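Local structure of quinone oxidoreductase (Coxiella burnetii, 3TQH) at residues A[156-161]-A[178-183]; A[36-41]-A[110-115]; A[138-143]-A[266-271]. The protein binds NADPH and probably uses it to reduce quinones, as a member of the medium-chain dehydrogenase/reductase family. All coordinates share one frame; numbering follows the deposited sequence.

Contact 1. Residues A[156-161]-A[178-183]; sequences VLIHAG and TTVITT. With NDP (NADPH dihydro-nicotinamide-adenine-dinucleotide phosphate), chain B.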
loop_
_atom_site.group_PDB
_atom_site.type_symbol
_atom_site.label_atom_id
_atom_site.label_comp_id
_atom_site.label_asym_id
_atom_site.label_seq_id
_atom_site.Cartn_x
_atom_site.Cartn_y
_atom_site.Cartn_z
ATOM N N VAL A 156 -2.954 9.342 18.366
ATOM C CA VAL A 156 -3.325 8.558 17.201
ATOM C C VAL A 156 -2.988 7.083 17.408
ATOM O O VAL A 156 -1.858 6.738 17.740
ATOM C CB VAL A 156 -2.618 9.080 15.935
ATOM C CG1 VAL A 156 -2.996 8.245 14.734
ATOM C CG2 VAL A 156 -2.979 10.544 15.691
ATOM N N LEU A 157 -3.993 6.232 17.217
ATOM C CA LEU A 157 -3.844 4.791 17.283
ATOM C C LEU A 157 -3.779 4.255 15.854
ATOM O O LEU A 157 -4.740 4.399 15.107
ATOM C CB LEU A 157 -5.030 4.159 18.027
ATOM C CG LEU A 157 -5.113 2.629 17.993
ATOM C CD1 LEU A 157 -3.884 2.012 18.654
ATOM C CD2 LEU A 157 -6.415 2.116 18.637
ATOM N N ILE A 158 -2.648 3.649 15.490
ATOM C CA ILE A 158 -2.449 3.039 14.179
ATOM C C ILE A 158 -2.356 1.524 14.358
ATOM O O ILE A 158 -1.367 1.016 14.880
ATOM C CB ILE A 158 -1.146 3.555 13.507
ATOM C CG1 ILE A 158 -1.161 5.089 13.407
ATOM C CG2 ILE A 158 -0.954 2.935 12.139
ATOM C CD1 ILE A 158 0.013 5.685 12.667
ATOM N N HIS A 159 -3.396 0.807 13.949
ATOM C CA HIS A 159 -3.374 -0.649 13.989
ATOM C C HIS A 159 -2.413 -1.191 12.937
ATOM O O HIS A 159 -2.211 -0.573 11.893
ATOM C CB HIS A 159 -4.765 -1.234 13.735
ATOM C CG HIS A 159 -5.684 -1.148 14.911
ATOM N ND1 HIS A 159 -5.522 -1.926 16.036
ATOM C CD2 HIS A 159 -6.788 -0.396 15.128
ATOM C CE1 HIS A 159 -6.479 -1.647 16.902
ATOM N NE2 HIS A 159 -7.261 -0.723 16.375
ATOM N N ALA A 160 -1.836 -2.358 13.211
ATOM C CA ALA A 160 -0.970 -3.028 12.248
ATOM C C ALA A 160 0.206 -2.141 11.865
ATOM O O ALA A 160 0.506 -1.972 10.686
ATOM C CB ALA A 160 -1.763 -3.429 11.010
ATOM N N GLY A 161 0.873 -1.592 12.878
ATOM C CA GLY A 161 1.922 -0.599 12.675
ATOM C C GLY A 161 3.173 -1.087 11.973
ATOM O O GLY A 161 3.891 -0.288 11.387
ATOM N N THR A 178 2.343 14.085 16.588
ATOM C CA THR A 178 1.290 13.381 17.314
ATOM C C THR A 178 1.855 12.301 18.228
ATOM O O THR A 178 2.947 11.783 17.994
ATOM C CB THR A 178 0.273 12.753 16.349
ATOM O OG1 THR A 178 0.880 11.671 15.637
ATOM C CG2 THR A 178 -0.228 13.792 15.368
ATOM N N THR A 179 1.110 11.988 19.285
ATOM C CA THR A 179 1.402 10.837 20.134
ATOM C C THR A 179 0.884 9.598 19.410
ATOM O O THR A 179 -0.306 9.519 19.112
ATOM C CB THR A 179 0.701 10.958 21.495
ATOM O OG1 THR A 179 1.084 12.189 22.117
ATOM C CG2 THR A 179 1.061 9.789 22.397
ATOM N N VAL A 180 1.776 8.649 19.121
ATOM C CA VAL A 180 1.434 7.482 18.315
ATOM C C VAL A 180 1.366 6.227 19.178
ATOM O O VAL A 180 2.352 5.841 19.812
ATOM C CB VAL A 180 2.435 7.269 17.156
ATOM C CG1 VAL A 180 2.231 5.904 16.493
ATOM C CG2 VAL A 180 2.281 8.373 16.123
ATOM N N ILE A 181 0.181 5.621 19.199
ATOM C CA ILE A 181 -0.053 4.319 19.808
ATOM C C ILE A 181 -0.223 3.345 18.655
ATOM O O ILE A 181 -0.814 3.694 17.631
ATOM C CB ILE A 181 -1.351 4.301 20.664
ATOM C CG1 ILE A 181 -1.386 5.479 21.644
ATOM C CG2 ILE A 181 -1.473 2.987 21.417
ATOM C CD1 ILE A 181 -2.682 5.579 22.465
ATOM N N THR A 182 0.279 2.126 18.799
ATOM C CA THR A 182 0.116 1.143 17.733
ATOM C C THR A 182 -0.019 -0.264 18.272
ATOM O O THR A 182 0.334 -0.525 19.416
ATOM C CB THR A 182 1.295 1.191 16.728
ATOM O OG1 THR A 182 1.019 0.313 15.628
ATOM C CG2 THR A 182 2.608 0.773 17.397
ATOM N N THR A 183 -0.525 -1.164 17.432
ATOM C CA THR A 183 -0.641 -2.579 17.781
ATOM C C THR A 183 0.286 -3.433 16.918
ATOM O O THR A 183 0.313 -3.290 15.697
ATOM C CB THR A 183 -2.095 -3.086 17.649
ATOM O OG1 THR A 183 -2.629 -2.708 16.376
ATOM C CG2 THR A 183 -2.970 -2.502 18.752
HETATM P PA NDP B . 0.353 -5.672 5.519
HETATM O O1A NDP B . 0.200 -7.065 5.057
HETATM O O2A NDP B . 1.639 -5.095 5.084
HETATM O O5B NDP B . 0.271 -5.608 7.123
HETATM C C5B NDP B . 0.903 -6.619 7.883
HETATM C C4B NDP B . 0.956 -6.207 9.347
HETATM O O4B NDP B . -0.313 -6.408 9.934
HETATM C C3B NDP B . 1.943 -7.008 10.186
HETATM O O3B NDP B . 3.054 -6.200 10.510
HETATM C C2B NDP B . 1.164 -7.434 11.426
HETATM O O2B NDP B . 1.828 -7.116 12.629
HETATM C C1B NDP B . -0.128 -6.642 11.311
HETATM N N9A NDP B . -1.317 -7.323 11.844
HETATM C C8A NDP B . -1.880 -8.488 11.384
HETATM N N7A NDP B . -2.973 -8.759 12.126
HETATM C C5A NDP B . -3.116 -7.788 13.051
HETATM C C6A NDP B . -4.059 -7.596 14.051
HETATM N N6A NDP B . -5.037 -8.473 14.207
HETATM N N1A NDP B . -3.962 -6.498 14.875
HETATM C C2A NDP B . -2.927 -5.592 14.693
HETATM N N3A NDP B . -1.991 -5.779 13.691
HETATM C C4A NDP B . -2.085 -6.871 12.884
HETATM O O3 NDP B . -0.890 -4.773 5.028
HETATM P PN NDP B . -0.837 -3.247 4.502
HETATM O O1N NDP B . -0.247 -3.226 3.146
HETATM O O2N NDP B . -0.306 -2.330 5.521
HETATM O O5D NDP B . -2.413 -2.971 4.350
HETATM C C5D NDP B . -3.308 -3.153 5.430
HETATM C C4D NDP B . -4.739 -3.225 4.906
HETATM O O4D NDP B . -5.082 -2.017 4.254
HETATM C C3D NDP B . -4.908 -4.352 3.898
HETATM O O3D NDP B . -6.093 -5.060 4.179
HETATM C C2D NDP B . -4.973 -3.648 2.559
HETATM O O2D NDP B . -5.739 -4.359 1.605
HETATM C C1D NDP B . -5.569 -2.291 2.948
HETATM N N1N NDP B . -5.239 -1.171 2.037
HETATM C C2N NDP B . -6.275 -0.394 1.582
HETATM C C3N NDP B . -6.080 0.647 0.677
HETATM C C7N NDP B . -7.223 1.487 0.189
HETATM O O7N NDP B . -6.957 2.517 -0.739
HETATM N N7N NDP B . -8.457 1.244 0.628
HETATM C C4N NDP B . -4.682 0.911 0.192
HETATM C C5N NDP B . -3.596 0.037 0.734
HETATM C C6N NDP B . -3.937 -0.964 1.640
HETATM P P2B NDP B . 2.469 -8.265 13.558
HETATM O O1X NDP B . 3.347 -7.601 14.590
HETATM O O2X NDP B . 3.314 -9.196 12.723
HETATM O O3X NDP B . 1.408 -9.062 14.266
#
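Val156 to Ile158 run parallel to Val180 to Thr182 as the two neighbouring strands of a beta-alpha-beta unit in the Rossmann-type, NADPH-binding half of the chain, joined by helix 164-175. Their main chains are stitched in the staggered parallel pattern: Val156 N donates to Thr179 O, Ile181 N reaches Val156 O at 2.7 Å, and Ile158 N bonds to Ile181 O. CA-H...O contacts lie between these rungs, such as Leu157 CA to Ile181 O.

The apolar contacts split between two faces. Leu157, with CG anti to the backbone N (chi1 171°), lays CD1 against Ile181 CG2 at 3.8 Å. On the other face Ile158 and Val180 turn toward helix 164-175, which covers them.

Beyond Ile158 the polar links pass to threonine hydroxyls. Thr182 OG1 donates to Ile158 O at 2.6 Å, almost in line with the carbonyl; the same oxygen also receives a weak, long bond from Thr183 N. Thr183 OG1 lies between its own backbone N and carbonyl carbon (chi1 50°), where Ala160 N donates to it at 3.3 Å. His159 ND1 and this hydroxyl are hydrogen-bonded at the ring edge, while NE2 is held by Ser231. The loop after the first strand and the second strand also meet the adenine of NADPH: Ala160 CA lies 3.3 Å from N3A, and Thr183 OG1 3.4 Å from C2A.

Contact 2. Residues A[36-41]-A[110-115]; sequences MLIKVH and EYVCAS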
loop_
_atom_site.group_PDB
_atom_site.type_symbol
_atom_site.label_atom_id
_atom_site.label_comp_id
_atom_site.label_asym_id
_atom_site.label_seq_id
_atom_site.Cartn_x
_atom_site.Cartn_y
_atom_site.Cartn_z
HETATM N N MSE A 36 2.341 5.438 -22.236
HETATM C CA MSE A 36 3.743 5.075 -22.484
HETATM C C MSE A 36 4.015 3.616 -22.131
HETATM O O MSE A 36 3.229 2.989 -21.428
HETATM C CB MSE A 36 4.675 5.987 -21.680
HETATM C CG MSE A 36 4.507 5.880 -20.174
HETATM SE SE MSE A 36 5.124 7.452 -19.176
HETATM C CE MSE A 36 4.126 8.832 -20.129
ATOM N N LEU A 37 5.122 3.082 -22.640
ATOM C CA LEU A 37 5.580 1.743 -22.279
ATOM C C LEU A 37 6.820 1.865 -21.398
ATOM O O LEU A 37 7.767 2.574 -21.745
ATOM C CB LEU A 37 5.890 0.924 -23.532
ATOM C CG LEU A 37 6.145 -0.577 -23.334
ATOM C CD1 LEU A 37 4.876 -1.304 -22.903
ATOM C CD2 LEU A 37 6.696 -1.190 -24.608
ATOM N N ILE A 38 6.802 1.173 -20.261
ATOM C CA ILE A 38 7.859 1.254 -19.258
ATOM C C ILE A 38 8.575 -0.089 -19.115
ATOM O O ILE A 38 7.928 -1.112 -18.931
ATOM C CB ILE A 38 7.287 1.602 -17.859
ATOM C CG1 ILE A 38 6.387 2.846 -17.905
ATOM C CG2 ILE A 38 8.421 1.814 -16.860
ATOM C CD1 ILE A 38 7.100 4.109 -18.305
ATOM N N LYS A 39 9.907 -0.084 -19.186
ATOM C CA LYS A 39 10.698 -1.250 -18.794
ATOM C C LYS A 39 10.766 -1.280 -17.265
ATOM O O LYS A 39 11.336 -0.370 -16.656
ATOM C CB LYS A 39 12.104 -1.175 -19.393
ATOM C CG LYS A 39 13.020 -2.340 -19.016
ATOM C CD LYS A 39 14.501 -2.025 -19.272
ATOM C CE LYS A 39 14.888 -2.189 -20.725
ATOM N NZ LYS A 39 16.372 -2.286 -20.901
ATOM N N VAL A 40 10.190 -2.315 -16.652
ATOM C CA VAL A 40 10.082 -2.390 -15.193
ATOM C C VAL A 40 11.387 -2.832 -14.529
ATOM O O VAL A 40 11.961 -3.855 -14.883
ATOM C CB VAL A 40 8.939 -3.344 -14.751
ATOM C CG1 VAL A 40 8.877 -3.455 -13.223
ATOM C CG2 VAL A 40 7.602 -2.858 -15.297
ATOM N N HIS A 41 11.838 -2.049 -13.555
ATOM C CA HIS A 41 13.003 -2.394 -12.741
ATOM C C HIS A 41 12.579 -3.027 -11.419
ATOM O O HIS A 41 13.231 -3.955 -10.939
ATOM C CB HIS A 41 13.879 -1.160 -12.503
ATOM C CG HIS A 41 14.753 -0.815 -13.669
ATOM N ND1 HIS A 41 16.130 -0.833 -13.599
ATOM C CD2 HIS A 41 14.447 -0.474 -14.944
ATOM C CE1 HIS A 41 16.633 -0.501 -14.775
ATOM N NE2 HIS A 41 15.634 -0.280 -15.610
ATOM N N GLU A 110 7.747 -7.557 -16.845
ATOM C CA GLU A 110 8.920 -6.850 -17.346
ATOM C C GLU A 110 8.578 -5.502 -17.994
ATOM O O GLU A 110 9.432 -4.623 -18.082
ATOM C CB GLU A 110 9.660 -7.737 -18.349
ATOM C CG GLU A 110 10.281 -8.985 -17.727
ATOM C CD GLU A 110 11.033 -9.840 -18.738
ATOM O OE1 GLU A 110 10.579 -9.958 -19.899
ATOM O OE2 GLU A 110 12.078 -10.407 -18.363
ATOM N N TYR A 111 7.340 -5.355 -18.464
ATOM C CA TYR A 111 6.871 -4.107 -19.072
ATOM C C TYR A 111 5.463 -3.774 -18.601
ATOM O O TYR A 111 4.622 -4.667 -18.450
ATOM C CB TYR A 111 6.878 -4.197 -20.603
ATOM C CG TYR A 111 8.250 -4.409 -21.191
ATOM C CD1 TYR A 111 9.037 -3.327 -21.580
ATOM C CD2 TYR A 111 8.771 -5.690 -21.347
ATOM C CE1 TYR A 111 10.309 -3.519 -22.113
ATOM C CE2 TYR A 111 10.035 -5.893 -21.872
ATOM C CZ TYR A 111 10.801 -4.807 -22.256
ATOM O OH TYR A 111 12.057 -5.008 -22.784
ATOM N N VAL A 112 5.210 -2.489 -18.371
ATOM C CA VAL A 112 3.864 -2.013 -18.069
ATOM C C VAL A 112 3.501 -0.814 -18.934
ATOM O O VAL A 112 4.370 -0.095 -19.425
ATOM C CB VAL A 112 3.694 -1.635 -16.582
ATOM C CG1 VAL A 112 3.950 -2.840 -15.702
ATOM C CG2 VAL A 112 4.609 -0.473 -16.197
ATOM N N CYS A 113 2.199 -0.631 -19.122
ATOM C CA CYS A 113 1.654 0.549 -19.776
ATOM C C CYS A 113 1.182 1.491 -18.679
ATOM O O CYS A 113 0.566 1.051 -17.710
ATOM C CB CYS A 113 0.491 0.159 -20.693
ATOM S SG CYS A 113 -0.482 1.530 -21.328
ATOM N N ALA A 114 1.476 2.780 -18.822
ATOM C CA ALA A 114 1.069 3.768 -17.823
ATOM C C ALA A 114 0.754 5.132 -18.435
ATOM O O ALA A 114 1.274 5.498 -19.495
ATOM C CB ALA A 114 2.144 3.910 -16.764
ATOM N N SER A 115 -0.112 5.868 -17.747
ATOM C CA SER A 115 -0.453 7.231 -18.110
ATOM C C SER A 115 0.524 8.166 -17.408
ATOM O O SER A 115 0.984 7.863 -16.310
ATOM C CB SER A 115 -1.888 7.541 -17.678
ATOM O OG SER A 115 -2.216 8.906 -17.888
#
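Met36, a selenomethionine in the crystal, pairs with Ala114 at one end of an antiparallel strand pair; Val112 pairs at the middle and Tyr111 lies further along. Met36 N donates to Ala114 O at 2.9 Å and its carbonyl takes Ala114 N in return. CG, set between the backbone N and the carbonyl carbon (chi1 62°), passes 3.3 Å from the same Ala114 O, and the side chain also touches Leu82, Val86, Val89 and Ile119.

Val112 forms a second hydrogen-bonded pair with Ile38, N to O in both directions. Its CG2 packs against Ile38 CB at 3.8 Å, and its CG1 meets Val40 CG2 at 3.7 Å, the two valines crossing at about a right angle.

On the other face the Tyr111 ring comes up against the start of the Lys39 side chain, CE1 4.0 Å from CB, and Tyr111 CB touches Leu37 CD1. Tyr111 CA also makes a CA-H...O contact of 3.2 Å with Ile38 O. The pairing closes at Val40 N, which bonds to Glu110 O from above the carbonyl plane. Strand 74-82 flanks 36-44 through its own backbone bonds, and these rungs are part of the curled beta-sheet of the GroES-like domain found in alcohol dehydrogenase relatives.

Contact 3. Residues A[138-143]-A[266-271]; sequences GLTALQ and LLKQFN. With NDP (NADPH dihydro-nicotinamide-adenine-dinucleotide phosphate), chain B.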
loop_
_atom_site.group_PDB
_atom_site.type_symbol
_atom_site.label_atom_id
_atom_site.label_comp_id
_atom_site.label_asym_id
_atom_site.label_seq_id
_atom_site.Cartn_x
_atom_site.Cartn_y
_atom_site.Cartn_z
ATOM N N GLY A 138 2.688 4.360 0.850
ATOM C CA GLY A 138 2.938 5.739 1.252
ATOM C C GLY A 138 1.760 6.665 1.044
ATOM O O GLY A 138 1.433 7.466 1.923
ATOM N N LEU A 139 1.133 6.581 -0.126
ATOM C CA LEU A 139 -0.010 7.439 -0.423
ATOM C C LEU A 139 -1.174 7.100 0.495
ATOM O O LEU A 139 -1.924 7.989 0.893
ATOM C CB LEU A 139 -0.442 7.330 -1.888
ATOM C CG LEU A 139 0.471 7.983 -2.931
ATOM C CD1 LEU A 139 0.088 7.533 -4.348
ATOM C CD2 LEU A 139 0.450 9.513 -2.815
ATOM N N THR A 140 -1.325 5.823 0.839
ATOM C CA THR A 140 -2.389 5.414 1.744
ATOM C C THR A 140 -2.136 5.945 3.157
ATOM O O THR A 140 -3.016 6.554 3.768
ATOM C CB THR A 140 -2.557 3.892 1.784
ATOM O OG1 THR A 140 -2.705 3.393 0.450
ATOM C CG2 THR A 140 -3.783 3.522 2.593
ATOM N N ALA A 141 -0.930 5.728 3.667
ATOM C CA ALA A 141 -0.558 6.237 4.982
ATOM C C ALA A 141 -0.871 7.728 5.084
ATOM O O ALA A 141 -1.545 8.159 6.012
ATOM C CB ALA A 141 0.915 5.980 5.246
ATOM N N LEU A 142 -0.412 8.506 4.107
ATOM C CA LEU A 142 -0.559 9.962 4.145
ATOM C C LEU A 142 -2.020 10.401 4.074
ATOM O O LEU A 142 -2.476 11.227 4.866
ATOM C CB LEU A 142 0.225 10.598 2.994
ATOM C CG LEU A 142 0.402 12.117 2.995
ATOM C CD1 LEU A 142 0.994 12.618 4.327
ATOM C CD2 LEU A 142 1.275 12.538 1.815
ATOM N N GLN A 143 -2.754 9.839 3.122
ATOM C CA GLN A 143 -4.146 10.213 2.907
ATOM C C GLN A 143 -5.058 9.776 4.053
ATOM O O GLN A 143 -6.070 10.420 4.315
ATOM C CB GLN A 143 -4.633 9.676 1.567
ATOM C CG GLN A 143 -3.959 10.367 0.383
ATOM C CD GLN A 143 -4.199 9.669 -0.942
ATOM O OE1 GLN A 143 -5.028 8.766 -1.044
ATOM N NE2 GLN A 143 -3.478 10.092 -1.965
ATOM N N LEU A 266 -11.446 4.765 3.162
ATOM C CA LEU A 266 -10.367 5.350 2.382
ATOM C C LEU A 266 -10.192 4.574 1.089
ATOM O O LEU A 266 -10.082 3.345 1.109
ATOM C CB LEU A 266 -9.051 5.338 3.164
ATOM C CG LEU A 266 -7.972 6.265 2.594
ATOM C CD1 LEU A 266 -8.162 7.672 3.139
ATOM C CD2 LEU A 266 -6.569 5.765 2.904
ATOM N N LEU A 267 -10.190 5.304 -0.027
ATOM C CA LEU A 267 -9.768 4.779 -1.321
ATOM C C LEU A 267 -8.556 5.585 -1.774
ATOM O O LEU A 267 -8.672 6.774 -2.099
ATOM C CB LEU A 267 -10.889 4.895 -2.350
ATOM C CG LEU A 267 -12.045 3.896 -2.212
ATOM C CD1 LEU A 267 -13.262 4.384 -2.988
ATOM C CD2 LEU A 267 -11.623 2.501 -2.675
ATOM N N LYS A 268 -7.393 4.935 -1.766
ATOM C CA LYS A 268 -6.141 5.548 -2.195
ATOM C C LYS A 268 -6.274 6.141 -3.592
ATOM O O LYS A 268 -6.677 5.454 -4.528
ATOM C CB LYS A 268 -5.013 4.506 -2.186
ATOM C CG LYS A 268 -3.687 4.995 -2.799
ATOM C CD LYS A 268 -2.984 3.887 -3.572
ATOM C CE LYS A 268 -3.663 3.556 -4.893
ATOM N NZ LYS A 268 -3.408 2.132 -5.306
ATOM N N GLN A 269 -5.937 7.421 -3.717
ATOM C CA GLN A 269 -5.894 8.097 -5.006
ATOM C C GLN A 269 -4.451 8.454 -5.354
ATOM O O GLN A 269 -3.647 8.740 -4.463
ATOM C CB GLN A 269 -6.729 9.380 -4.965
ATOM C CG GLN A 269 -8.214 9.172 -4.727
ATOM C CD GLN A 269 -8.963 10.492 -4.645
ATOM O OE1 GLN A 269 -8.819 11.359 -5.513
ATOM N NE2 GLN A 269 -9.769 10.655 -3.601
ATOM N N PHE A 270 -4.126 8.449 -6.644
ATOM C CA PHE A 270 -2.812 8.909 -7.075
ATOM C C PHE A 270 -2.721 10.430 -6.975
ATOM O O PHE A 270 -3.553 11.144 -7.536
ATOM C CB PHE A 270 -2.481 8.466 -8.499
ATOM C CG PHE A 270 -1.022 8.616 -8.836
ATOM C CD1 PHE A 270 -0.104 7.651 -8.433
ATOM C CD2 PHE A 270 -0.559 9.743 -9.502
ATOM C CE1 PHE A 270 1.243 7.786 -8.711
ATOM C CE2 PHE A 270 0.798 9.888 -9.794
ATOM C CZ PHE A 270 1.701 8.909 -9.394
ATOM N N ASN A 271 -1.716 10.914 -6.250
ATOM C CA ASN A 271 -1.463 12.346 -6.138
ATOM C C ASN A 271 0.000 12.680 -6.420
ATOM O O ASN A 271 0.894 12.339 -5.645
ATOM C CB ASN A 271 -1.876 12.865 -4.758
ATOM C CG ASN A 271 -1.840 14.394 -4.675
ATOM O OD1 ASN A 271 -0.770 15.008 -4.706
ATOM N ND2 ASN A 271 -3.014 15.008 -4.579
HETATM P PA NDP B . 0.353 -5.672 5.519
HETATM O O1A NDP B . 0.200 -7.065 5.057
HETATM O O2A NDP B . 1.639 -5.095 5.084
HETATM O O5B NDP B . 0.271 -5.608 7.123
HETATM C C5B NDP B . 0.903 -6.619 7.883
HETATM C C4B NDP B . 0.956 -6.207 9.347
HETATM O O4B NDP B . -0.313 -6.408 9.934
HETATM C C3B NDP B . 1.943 -7.008 10.186
HETATM O O3B NDP B . 3.054 -6.200 10.510
HETATM C C2B NDP B . 1.164 -7.434 11.426
HETATM O O2B NDP B . 1.828 -7.116 12.629
HETATM C C1B NDP B . -0.128 -6.642 11.311
HETATM N N9A NDP B . -1.317 -7.323 11.844
HETATM C C8A NDP B . -1.880 -8.488 11.384
HETATM N N7A NDP B . -2.973 -8.759 12.126
HETATM C C5A NDP B . -3.116 -7.788 13.051
HETATM C C6A NDP B . -4.059 -7.596 14.051
HETATM N N6A NDP B . -5.037 -8.473 14.207
HETATM N N1A NDP B . -3.962 -6.498 14.875
HETATM C C2A NDP B . -2.927 -5.592 14.693
HETATM N N3A NDP B . -1.991 -5.779 13.691
HETATM C C4A NDP B . -2.085 -6.871 12.884
HETATM O O3 NDP B . -0.890 -4.773 5.028
HETATM P PN NDP B . -0.837 -3.247 4.502
HETATM O O1N NDP B . -0.247 -3.226 3.146
HETATM O O2N NDP B . -0.306 -2.330 5.521
HETATM O O5D NDP B . -2.413 -2.971 4.350
HETATM C C5D NDP B . -3.308 -3.153 5.430
HETATM C C4D NDP B . -4.739 -3.225 4.906
HETATM O O4D NDP B . -5.082 -2.017 4.254
HETATM C C3D NDP B . -4.908 -4.352 3.898
HETATM O O3D NDP B . -6.093 -5.060 4.179
HETATM C C2D NDP B . -4.973 -3.648 2.559
HETATM O O2D NDP B . -5.739 -4.359 1.605
HETATM C C1D NDP B . -5.569 -2.291 2.948
HETATM N N1N NDP B . -5.239 -1.171 2.037
HETATM C C2N NDP B . -6.275 -0.394 1.582
HETATM C C3N NDP B . -6.080 0.647 0.677
HETATM C C7N NDP B . -7.223 1.487 0.189
HETATM O O7N NDP B . -6.957 2.517 -0.739
HETATM N N7N NDP B . -8.457 1.244 0.628
HETATM C C4N NDP B . -4.682 0.911 0.192
HETATM C C5N NDP B . -3.596 0.037 0.734
HETATM C C6N NDP B . -3.937 -0.964 1.640
HETATM P P2B NDP B . 2.469 -8.265 13.558
HETATM O O1X NDP B . 3.347 -7.601 14.590
HETATM O O2X NDP B . 3.314 -9.196 12.723
HETATM O O3X NDP B . 1.408 -9.062 14.266
HETATM O O HOH W 1 -7.567 9.307 -0.660
#
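Gln143 lays its carboxamide alongside the backbone of Gln269, where helix 135-147 meets the loop leading from Rossmann strand 262-264 to helix 272-283. The amide bonds at both ends, much as a neighbouring strand would: Gln269 N donates to OE1 at 3.1 Å, in the carbonyl plane and on a lone pair, while NE2 gives a nearly straight bond of 2.8 Å to Gln269 O. NE2 also reaches Glu274 OE1, and a water donates to both Gln143 OE1 and Leu267 O. These bonds should fix the rotation of the amide.

Further contacts come from carbon atoms. Leu139 puts CD1 4.1 Å from Phe270 CD1, and its CD2 approaches the carbonyl oxygen of Asn271. With OG1 beside the backbone N (chi1 -53°), Thr140 CG2 falls anti to that N and meets Leu266 CD2 at 3.6 Å; Leu266 CD1 comes 3.6 Å from the carbonyl oxygen Gln143 O.

Thr140 and the loop together line the nicotinamide end of the NADPH pocket. The Thr140 hydroxyl bonds to Thr136 O of its own helix. The carboxamide of the cofactor is read by the loop backbone: N7N donates to Leu266 O and Lys268 N to O7N, each at 2.7 Å, while Thr140 OG1 lies 3.2 Å from ring atom C4N.

In the fold
From the N terminus, contact 2 closes first, joining strand 36-44 to strand 111-114 within the GroES-like part of the chain before either of the others opens. Helix 135-147 then starts contact 3, which is completed only at 266-271. Nested inside that long loop is contact 1, whose beta-alpha-beta crossover brings 156-161 beside 178-183; no contact crosses another. Contacts 1 and 3 have centres about 18 Å apart and meet opposite ends of one NADPH, adenine and nicotinamide respectively. Contact 2 lies across the chain's centre from contact 1, about 36 Å between centres, at a place in the GroES-like sheet away from the NADPH-binding residues.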